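PDB 3SIR: caspase from Drosophila melanogaster, which acts as a cysteine protease in the caspase cascade that executes apoptosis, and cleaves lamin DmO and baculovirus p35 in vitro. Local coordinates for residues R208-I211 with L212-L215. The protein carries 1 engineered substitution. Sequence-based numbering, arbitrary orientation.
Sequences RLDI and LTLL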
ATOM      1  N   ARG A 208      -0.802  -9.274  17.625  1.00 46.89           N
ATOM      2  CA  ARG A 208      -0.754  -8.124  18.517  1.00 47.16           C
ATOM      3  C   ARG A 208      -1.215  -6.850  17.813  1.00 47.07           C
ATOM      4  O   ARG A 208      -1.751  -5.944  18.450  1.00 48.84           O
ATOM      5  CB  ARG A 208       0.661  -7.952  19.077  1.00 48.54           C
ATOM      6  CG  ARG A 208       1.288  -9.248  19.589  1.00 48.91           C
ATOM      7  CD  ARG A 208       2.652  -9.006  20.226  1.00 48.65           C
ATOM      8  NE  ARG A 208       2.932  -9.962  21.294  1.00 50.57           N
ATOM      9  CZ  ARG A 208       3.942  -9.858  22.153  1.00 54.88           C
ATOM     10  NH1 ARG A 208       4.816  -8.866  22.039  1.00 55.27           N
ATOM     11  NH2 ARG A 208       4.074 -10.740  23.135  1.00 55.86           N
ATOM     12  N   LEU A 209      -1.139  -6.850  16.485  1.00 46.07           N
ATOM     13  CA  LEU A 209      -0.931  -5.625  15.715  1.00 44.04           C
ATOM     14  C   LEU A 209      -1.753  -5.623  14.428  1.00 42.65           C
ATOM     15  O   LEU A 209      -1.925  -6.662  13.793  1.00 41.12           O
ATOM     16  CB  LEU A 209       0.552  -5.472  15.373  1.00 44.76           C
ATOM     17  CG  LEU A 209       1.353  -4.476  16.209  1.00 43.08           C
ATOM     18  CD1 LEU A 209       2.831  -4.607  15.874  1.00 45.93           C
ATOM     19  CD2 LEU A 209       0.861  -3.067  15.936  1.00 40.53           C
ATOM     20  N   ASP A 210      -2.159  -4.436  13.987  1.00 40.22           N
ATOM     21  CA  ASP A 210      -2.981  -4.318  12.787  1.00 39.98           C
ATOM     22  C   ASP A 210      -2.132  -4.333  11.518  1.00 38.25           C
ATOM     23  O   ASP A 210      -0.973  -3.917  11.533  1.00 38.41           O
ATOM     24  CB  ASP A 210      -3.858  -3.061  12.849  1.00 40.80           C
ATOM     25  CG  ASP A 210      -3.182  -1.839  12.256  1.00 46.22           C
ATOM     26  OD1 ASP A 210      -3.587  -1.411  11.153  1.00 51.73           O
ATOM     27  OD2 ASP A 210      -2.284  -1.272  12.915  1.00 51.75           O
ATOM     28  N   ILE A 211      -2.703  -4.844  10.432  1.00 35.14           N
ATOM     29  CA  ILE A 211      -1.917  -5.330   9.302  1.00 34.48           C
ATOM     30  C   ILE A 211      -0.909  -4.299   8.789  1.00 35.18           C
ATOM     31  O   ILE A 211       0.232  -4.642   8.468  1.00 33.16           O
ATOM     32  CB  ILE A 211      -2.825  -5.798   8.152  1.00 34.52           C
ATOM     33  CG1 ILE A 211      -2.006  -6.489   7.056  1.00 35.54           C
ATOM     34  CG2 ILE A 211      -3.623  -4.635   7.593  1.00 35.73           C
ATOM     35  CD1 ILE A 211      -1.449  -7.838   7.468  1.00 36.02           C
ATOM     36  N   LEU A 212      -1.304  -3.030   8.797  1.00 35.10           N
ATOM     37  CA  LEU A 212      -0.548  -1.991   8.105  1.00 35.92           C
ATOM     38  C   LEU A 212       0.649  -1.501   8.920  1.00 37.01           C
ATOM     39  O   LEU A 212       1.643  -1.031   8.359  1.00 35.91           O
ATOM     40  CB  LEU A 212      -1.454  -0.813   7.739  1.00 35.37           C
ATOM     41  CG  LEU A 212      -2.513  -1.059   6.663  1.00 34.53           C
ATOM     42  CD1 LEU A 212      -3.477   0.118   6.588  1.00 31.73           C
ATOM     43  CD2 LEU A 212      -1.875  -1.326   5.307  1.00 32.78           C
ATOM     44  N   THR A 213       0.548  -1.621  10.241  1.00 36.93           N
ATOM     45  CA  THR A 213       1.685  -1.384  11.125  1.00 36.94           C
ATOM     46  C   THR A 213       2.546  -2.639  11.260  1.00 35.52           C
ATOM     47  O   THR A 213       3.740  -2.562  11.554  1.00 38.05           O
ATOM     48  CB  THR A 213       1.238  -0.930  12.530  1.00 37.24           C
ATOM     49  OG1 THR A 213       0.531  -1.998  13.166  1.00 41.80           O
ATOM     50  CG2 THR A 213       0.321   0.286  12.453  1.00 40.81           C
ATOM     51  N   LEU A 214       1.966  -3.795  10.960  1.00 33.50           N
ATOM     52  CA  LEU A 214       2.779  -4.964  10.660  1.00 32.20           C
ATOM     53  C   LEU A 214       3.626  -4.702   9.414  1.00 31.80           C
ATOM     54  O   LEU A 214       4.830  -4.464   9.513  1.00 29.55           O
ATOM     55  CB  LEU A 214       1.893  -6.191  10.459  1.00 32.03           C
ATOM     56  CG  LEU A 214       2.416  -7.523  10.995  1.00 29.70           C
ATOM     57  CD1 LEU A 214       3.182  -7.293  12.281  1.00 35.56           C
ATOM     58  CD2 LEU A 214       1.258  -8.481  11.238  1.00 26.62           C
ATOM     59  N   LEU A 215       2.962  -4.583   8.268  1.00 31.44           N
ATOM     60  CA  LEU A 215       3.648  -4.403   6.986  1.00 32.23           C
ATOM     61  C   LEU A 215       4.419  -3.090   6.901  1.00 31.88           C
ATOM     62  O   LEU A 215       5.101  -2.823   5.911  1.00 29.34           O
ATOM     63  CB  LEU A 215       2.657  -4.488   5.822  1.00 31.50           C
ATOM     64  CG  LEU A 215       1.764  -5.725   5.800  1.00 30.57           C
ATOM     65  CD1 LEU A 215       0.776  -5.648   4.649  1.00 28.99           C
ATOM     66  CD2 LEU A 215       2.625  -6.973   5.701  1.00 33.36           C
TER
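Asp210 and Thr213 meet at the N-terminus of helix 211-223 in the caspase fold, a worked example of how an N-cap residue is tied to the first turn. The threonine can be followed outward. Its CB lies 3.6 Å from Asp210 OD2. One branch, CG2, lies on the carboxylate side, while OG1 sits between its own backbone N and carbonyl carbon (chi1 66°), facing back toward the cap. There the hydroxyl lies 2.9 Å from both Asp210 OD2 and Asp210 O; its single proton may go to either. The side chains of Leu209 and Thr213 cross at about a right angle. The main chain also binds here: Leu214 N donates to Asp210 O over 3.0 Å, with a weak bond from Thr213 N to that carbonyl. At the next residue, Ile211 CG1, anti to the backbone N (chi1 -172°), lies beside its own carbonyl carbon and touches Leu215 CD1 at 3.8 Å. Helix 193-205 covers Leu214 and Leu215, strand 172-179 receives Leu212 and Leu215, and Leu212 also packs on Thr216 of the second subunit. The next helical bond runs from Leu215 N to Ile211 O, at 2.7 Å.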